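Local coordinates for protein glycoside hydrolase family 81 (Clostridium thermocellum, PDB 6FOP) that probably hydrolyses internal linkages of beta-1,3-glucans such as laminarin, as a family 81 glycoside hydrolase of the Clostridium thermocellum cellulosome, at residues W232-T237 against T515-G520; S239-T244 against G520-T525. All blocks are in the same frame, centred on the assembly; numbering follows the deposited sequence.

Contact 1: residues W232-T237 against T515-G520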
loop_
_atom_site.group_PDB
_atom_site.type_symbol
_atom_site.label_atom_id
_atom_site.label_comp_id
_atom_site.label_asym_id
_atom_site.label_seq_id
_atom_site.Cartn_x
_atom_site.Cartn_y
_atom_site.Cartn_z
ATOM N N TRP A 232 3.641 -9.600 -11.785
ATOM C CA TRP A 232 4.986 -9.116 -11.455
ATOM C C TRP A 232 6.038 -10.180 -11.685
ATOM O O TRP A 232 5.741 -11.379 -11.680
ATOM C CB TRP A 232 5.071 -8.616 -10.007
ATOM C CG TRP A 232 4.666 -9.603 -9.000
ATOM C CD1 TRP A 232 5.460 -10.574 -8.423
ATOM C CD2 TRP A 232 3.372 -9.752 -8.417
ATOM N NE1 TRP A 232 4.733 -11.290 -7.533
ATOM C CE2 TRP A 232 3.449 -10.819 -7.500
ATOM C CE3 TRP A 232 2.148 -9.075 -8.575
ATOM C CZ2 TRP A 232 2.346 -11.242 -6.763
ATOM C CZ3 TRP A 232 1.079 -9.484 -7.830
ATOM C CH2 TRP A 232 1.178 -10.563 -6.940
ATOM N N SER A 233 7.275 -9.708 -11.850
ATOM C CA SER A 233 8.419 -10.590 -12.006
ATOM C C SER A 233 9.675 -9.970 -11.406
ATOM O O SER A 233 10.016 -8.831 -11.750
ATOM C CB SER A 233 8.628 -10.893 -13.496
ATOM O OG SER A 233 9.769 -11.714 -13.668
ATOM N N TYR A 234 10.344 -10.704 -10.521
ATOM C CA TYR A 234 11.651 -10.333 -10.000
ATOM C C TYR A 234 12.680 -11.031 -10.870
ATOM O O TYR A 234 12.648 -12.269 -11.013
ATOM C CB TYR A 234 11.790 -10.807 -8.556
ATOM C CG TYR A 234 13.188 -10.741 -7.969
ATOM C CD1 TYR A 234 13.945 -9.572 -7.998
ATOM C CD2 TYR A 234 13.758 -11.873 -7.389
ATOM C CE1 TYR A 234 15.222 -9.519 -7.418
ATOM C CE2 TYR A 234 15.011 -11.837 -6.812
ATOM C CZ TYR A 234 15.753 -10.678 -6.849
ATOM O OH TYR A 234 17.000 -10.691 -6.233
ATOM N N ASN A 235 13.586 -10.252 -11.442
ATOM C CA ASN A 235 14.727 -10.771 -12.188
ATOM C C ASN A 235 15.951 -10.726 -11.306
ATOM O O ASN A 235 16.519 -9.669 -11.068
ATOM C CB ASN A 235 14.948 -9.956 -13.455
ATOM C CG ASN A 235 15.993 -10.567 -14.353
ATOM O OD1 ASN A 235 16.979 -11.121 -13.875
ATOM N ND2 ASN A 235 15.801 -10.463 -15.658
ATOM N N GLU A 236 16.333 -11.893 -10.805
ATOM C CA GLU A 236 17.427 -11.966 -9.838
ATOM C C GLU A 236 18.767 -11.545 -10.424
ATOM O O GLU A 236 19.581 -10.930 -9.728
ATOM C CB GLU A 236 17.541 -13.356 -9.232
ATOM C CG GLU A 236 18.519 -13.426 -8.043
ATOM C CD GLU A 236 18.589 -14.805 -7.475
ATOM O OE1 GLU A 236 17.793 -15.667 -7.897
ATOM O OE2 GLU A 236 19.449 -15.063 -6.624
ATOM N N THR A 237 18.997 -11.894 -11.679
ATOM C CA THR A 237 20.213 -11.545 -12.371
ATOM C C THR A 237 20.353 -10.033 -12.512
ATOM O O THR A 237 21.411 -9.484 -12.211
ATOM C CB THR A 237 20.268 -12.238 -13.748
ATOM O OG1 THR A 237 20.211 -13.665 -13.555
ATOM C CG2 THR A 237 21.541 -11.865 -14.494
ATOM N N THR A 515 8.011 -17.972 -4.885
ATOM C CA THR A 515 6.733 -17.259 -5.105
ATOM C C THR A 515 6.501 -16.242 -3.990
ATOM O O THR A 515 6.154 -15.078 -4.242
ATOM C CB THR A 515 5.556 -18.248 -5.178
ATOM O OG1 THR A 515 5.743 -19.139 -6.276
ATOM C CG2 THR A 515 4.238 -17.517 -5.342
ATOM N N ILE A 516 6.656 -16.676 -2.743
ATOM C CA ILE A 516 6.430 -15.773 -1.622
ATOM C C ILE A 516 7.518 -14.713 -1.567
ATOM O O ILE A 516 7.236 -13.533 -1.349
ATOM C CB ILE A 516 6.289 -16.538 -0.293
ATOM C CG1 ILE A 516 5.029 -17.413 -0.328
ATOM C CG2 ILE A 516 6.272 -15.555 0.876
ATOM C CD1 ILE A 516 4.778 -18.230 0.928
ATOM N N ARG A 517 8.766 -15.105 -1.797
ATOM C CA ARG A 517 9.837 -14.113 -1.813
ATOM C C ARG A 517 9.571 -13.005 -2.845
ATOM O O ARG A 517 9.684 -11.827 -2.544
ATOM C CB ARG A 517 11.181 -14.755 -2.114
ATOM C CG ARG A 517 12.305 -13.758 -2.081
ATOM C CD ARG A 517 13.505 -14.294 -2.781
ATOM N NE ARG A 517 13.252 -14.507 -4.203
ATOM C CZ ARG A 517 14.076 -15.154 -5.011
ATOM N NH1 ARG A 517 15.201 -15.684 -4.545
ATOM N NH2 ARG A 517 13.770 -15.301 -6.295
ATOM N N ASP A 518 9.180 -13.408 -4.048
ATOM C CA ASP A 518 9.027 -12.457 -5.144
ATOM C C ASP A 518 7.820 -11.567 -4.916
ATOM O O ASP A 518 7.846 -10.399 -5.303
ATOM C CB ASP A 518 8.919 -13.199 -6.471
ATOM C CG ASP A 518 10.232 -13.877 -6.892
ATOM O OD1 ASP A 518 11.264 -13.737 -6.191
ATOM O OD2 ASP A 518 10.209 -14.550 -7.936
ATOM N N LEU A 519 6.778 -12.107 -4.278
ATOM C CA LEU A 519 5.644 -11.312 -3.783
ATOM C C LEU A 519 6.164 -10.197 -2.877
ATOM O O LEU A 519 5.785 -9.022 -3.017
ATOM C CB LEU A 519 4.667 -12.207 -3.024
ATOM C CG LEU A 519 3.588 -11.526 -2.165
ATOM C CD1 LEU A 519 2.558 -10.805 -3.012
ATOM C CD2 LEU A 519 2.935 -12.526 -1.226
ATOM N N GLY A 520 7.002 -10.558 -1.916
ATOM C CA GLY A 520 7.592 -9.567 -1.021
ATOM C C GLY A 520 8.368 -8.496 -1.755
ATOM O O GLY A 520 8.271 -7.306 -1.415
HETATM O O HOH W 1 5.129 -14.019 -6.625
HETATM O O HOH W 2 9.234 -13.348 -10.164
HETATM O O HOH W 3 12.521 -14.692 -9.405
HETATM O O HOH W 4 17.259 -17.085 -5.738
HETATM O O HOH W 5 15.443 -16.381 -8.450
#

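Contact 2: residues S239-T244 against G520-T525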
loop_
_atom_site.group_PDB
_atom_site.type_symbol
_atom_site.label_atom_id
_atom_site.label_comp_id
_atom_site.label_asym_id
_atom_site.label_seq_id
_atom_site.Cartn_x
_atom_site.Cartn_y
_atom_site.Cartn_z
ATOM N N SER A 239 18.446 -7.663 -10.837
ATOM C CA SER A 239 17.989 -6.934 -9.655
ATOM C C SER A 239 16.886 -5.927 -9.992
ATOM O O SER A 239 16.896 -4.801 -9.523
ATOM C CB SER A 239 19.165 -6.271 -8.905
ATOM O OG SER A 239 18.823 -6.000 -7.553
ATOM N N THR A 240 15.910 -6.383 -10.770
ATOM C CA THR A 240 14.776 -5.543 -11.181
ATOM C C THR A 240 13.457 -6.197 -10.808
ATOM O O THR A 240 13.361 -7.414 -10.672
ATOM C CB THR A 240 14.744 -5.278 -12.692
ATOM O OG1 THR A 240 14.697 -6.534 -13.388
ATOM C CG2 THR A 240 15.933 -4.478 -13.116
ATOM N N LEU A 241 12.444 -5.353 -10.667
ATOM C CA LEU A 241 11.080 -5.791 -10.406
ATOM C C LEU A 241 10.182 -5.169 -11.473
ATOM O O LEU A 241 10.064 -3.949 -11.551
ATOM C CB LEU A 241 10.686 -5.378 -8.992
ATOM C CG LEU A 241 9.407 -5.899 -8.354
ATOM C CD1 LEU A 241 8.220 -5.175 -8.930
ATOM C CD2 LEU A 241 9.265 -7.392 -8.508
ATOM N N THR A 242 9.607 -6.026 -12.314
ATOM C CA THR A 242 8.732 -5.633 -13.393
ATOM C C THR A 242 7.287 -5.906 -13.024
ATOM O O THR A 242 6.966 -6.981 -12.516
ATOM C CB THR A 242 9.091 -6.421 -14.647
ATOM O OG1 THR A 242 10.428 -6.100 -15.031
ATOM C CG2 THR A 242 8.149 -6.066 -15.803
ATOM N N THR A 243 6.434 -4.915 -13.251
ATOM C CA THR A 243 4.983 -5.079 -13.057
ATOM C C THR A 243 4.278 -4.753 -14.374
ATOM O O THR A 243 4.583 -3.726 -14.989
ATOM C CB THR A 243 4.435 -4.134 -11.980
ATOM O OG1 THR A 243 5.232 -4.271 -10.789
ATOM C CG2 THR A 243 2.978 -4.467 -11.648
ATOM N N THR A 244 3.388 -5.648 -14.797
ATOM C CA THR A 244 2.537 -5.439 -15.969
ATOM C C THR A 244 1.120 -5.147 -15.483
ATOM O O THR A 244 0.631 -5.809 -14.575
ATOM C CB THR A 244 2.628 -6.662 -16.912
ATOM O OG1 THR A 244 4.002 -6.825 -17.289
ATOM C CG2 THR A 244 1.835 -6.475 -18.195
ATOM N N GLY A 520 7.002 -10.558 -1.916
ATOM C CA GLY A 520 7.592 -9.567 -1.021
ATOM C C GLY A 520 8.368 -8.496 -1.755
ATOM O O GLY A 520 8.271 -7.306 -1.415
ATOM N N ILE A 521 9.178 -8.906 -2.728
ATOM C CA ILE A 521 9.977 -7.972 -3.505
ATOM C C ILE A 521 9.072 -7.018 -4.266
ATOM O O ILE A 521 9.322 -5.812 -4.319
ATOM C CB ILE A 521 11.017 -8.688 -4.380
ATOM C CG1 ILE A 521 12.027 -9.401 -3.474
ATOM C CG2 ILE A 521 11.695 -7.719 -5.343
ATOM C CD1 ILE A 521 12.995 -10.302 -4.199
ATOM N N TYR A 522 8.021 -7.556 -4.864
ATOM C CA TYR A 522 7.002 -6.739 -5.545
ATOM C C TYR A 522 6.398 -5.680 -4.623
ATOM O O TYR A 522 6.363 -4.464 -4.925
ATOM C CB TYR A 522 5.923 -7.668 -6.139
ATOM C CG TYR A 522 4.587 -7.004 -6.473
ATOM C CD1 TYR A 522 4.478 -6.122 -7.542
ATOM C CD2 TYR A 522 3.463 -7.217 -5.693
ATOM C CE1 TYR A 522 3.273 -5.501 -7.850
ATOM C CE2 TYR A 522 2.266 -6.573 -5.989
ATOM C CZ TYR A 522 2.180 -5.734 -7.057
ATOM O OH TYR A 522 0.985 -5.106 -7.330
ATOM N N LEU A 523 5.904 -6.137 -3.474
ATOM C CA LEU A 523 5.273 -5.213 -2.521
ATOM C C LEU A 523 6.229 -4.171 -1.992
ATOM O O LEU A 523 5.918 -2.980 -1.951
ATOM C CB LEU A 523 4.622 -5.993 -1.381
ATOM C CG LEU A 523 3.508 -6.963 -1.789
ATOM C CD1 LEU A 523 3.175 -7.922 -0.649
ATOM C CD2 LEU A 523 2.254 -6.187 -2.207
ATOM N N TYR A 524 7.376 -4.639 -1.520
ATOM C CA TYR A 524 8.378 -3.774 -0.929
ATOM C C TYR A 524 8.868 -2.719 -1.902
ATOM O O TYR A 524 8.874 -1.517 -1.603
ATOM C CB TYR A 524 9.557 -4.645 -0.454
ATOM C CG TYR A 524 10.746 -3.871 0.072
ATOM C CD1 TYR A 524 10.804 -3.422 1.387
ATOM C CD2 TYR A 524 11.802 -3.557 -0.762
ATOM C CE1 TYR A 524 11.903 -2.693 1.840
ATOM C CE2 TYR A 524 12.904 -2.854 -0.302
ATOM C CZ TYR A 524 12.948 -2.417 0.994
ATOM O OH TYR A 524 14.039 -1.715 1.425
ATOM N N THR A 525 9.299 -3.156 -3.079
ATOM C CA THR A 525 9.873 -2.246 -4.049
ATOM C C THR A 525 8.853 -1.203 -4.492
ATOM O O THR A 525 9.149 -0.015 -4.592
ATOM C CB THR A 525 10.433 -3.051 -5.231
ATOM O OG1 THR A 525 11.379 -4.041 -4.742
ATOM C CG2 THR A 525 11.138 -2.155 -6.210
#

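Contact 1: residues W232-T237 against T515-G520
Tyr234, its CG anti to the backbone N (chi1 168°), brings ring carbons CD2 and CE2 to Arg517 and Asp518: CD2 lies 3.3 Å from Asp518 OD1, and CE2 sits over a face of the Arg517 guanidinium, toward its rim. Ring and guanidinium planes stand 82° apart, with Arg517 NH2 at the ring edge, 3.6 Å from CD2. The guanidinium is fixed by its helix neighbour: NE and NH2 grip Asp518 OD1 side-on, NE at 2.9 Å, both bonds within the guanidinium plane, and Glu509 takes NH1 in a second salt bridge. Here the C-terminal end of strand 223-235, an outermost strand of a three-stranded antiparallel sheet, crosses the N-terminal part of helix 514-534, the short segments running almost at a right angle (98°). Apolar contact comes from Trp232, whose CZ2 touches Leu519 CD1 at 3.8 Å. Waters make the polar links. One joins Trp232 NE1 to Thr515 O; two others tie Asp518 OD2 to Tyr234 N and Tyr234 O. Glu236 OE1 stops 4.2 Å from Arg517 NH1, beyond a salt bridge, and two waters span the gap, each donating a hydrogen bond to OE1 and accepting one, from NH1 or NH2 respectively.

Contact 2: residues S239-T244 against G520-T525
Leu241 lays its isobutyl group against the helix backbone at Tyr522: CD2 lies 3.8 Å from Tyr522 CA, with CG and CD1 about as close to the same atom. CG is anti to the backbone N (chi1 -170°), and from it the two methyls diverge. CD2 also meets Ile521 CG2 at 4.0 Å, whereas CD1 approaches Tyr522 CD1 at 4.1 Å, near the plane of the ring. Two residues along the strand, Thr243 comes to the same ring edge, its OG1 in the ring plane and 3.7 Å from Tyr522 CE1; its methyl CG2 touches CE1 as well. The elements that meet are strand 240-251, central in a three-stranded antiparallel sheet, and helix 514-534 of the family 81 C-terminal region; the short segments run nearly perpendicular, at 87°. The strand starts within a G1 beta bulge, where Ser239 and Thr240 together stand opposite Asn235. On the helix, in the conformer described, one of two, Thr525 OG1 donates to Ile521 O at 2.7 Å, which gives the hydroxyl a partner within a buried, largely apolar interface; that carbonyl also accepts from Thr525 N on the opposite face of its plane. The Tyr522 ring is placed by CG anti to the backbone N (chi1 161°), and Phe470, a residue of a calcium site, meets it with planes about 75° apart. Leu241 and Thr243 are held in the sheet by backbone hydrogen bonds to Tyr300 and Thr298.

Both contacts set one sheet against helix 514-534, with centres about 6 Å apart. Contact 1 uses an outermost strand and the earlier helical turns; contact 2 uses the adjacent central strand and the next turns, the helix segments sharing Gly520. The two strand segments are themselves joined, with probable hydrogen bonds from Ser233 N to Thr242 O (2.8 Å) and from Asn235 N to Thr240 O (2.9 Å). Chemistry follows depth. Contact 1 is only partly buried and relies on charged groups and bridging waters, whereas every touching residue of contact 2 is buried and the packing is mainly apolar. The stack of Trp232 on Tyr522 connects one contact to the other.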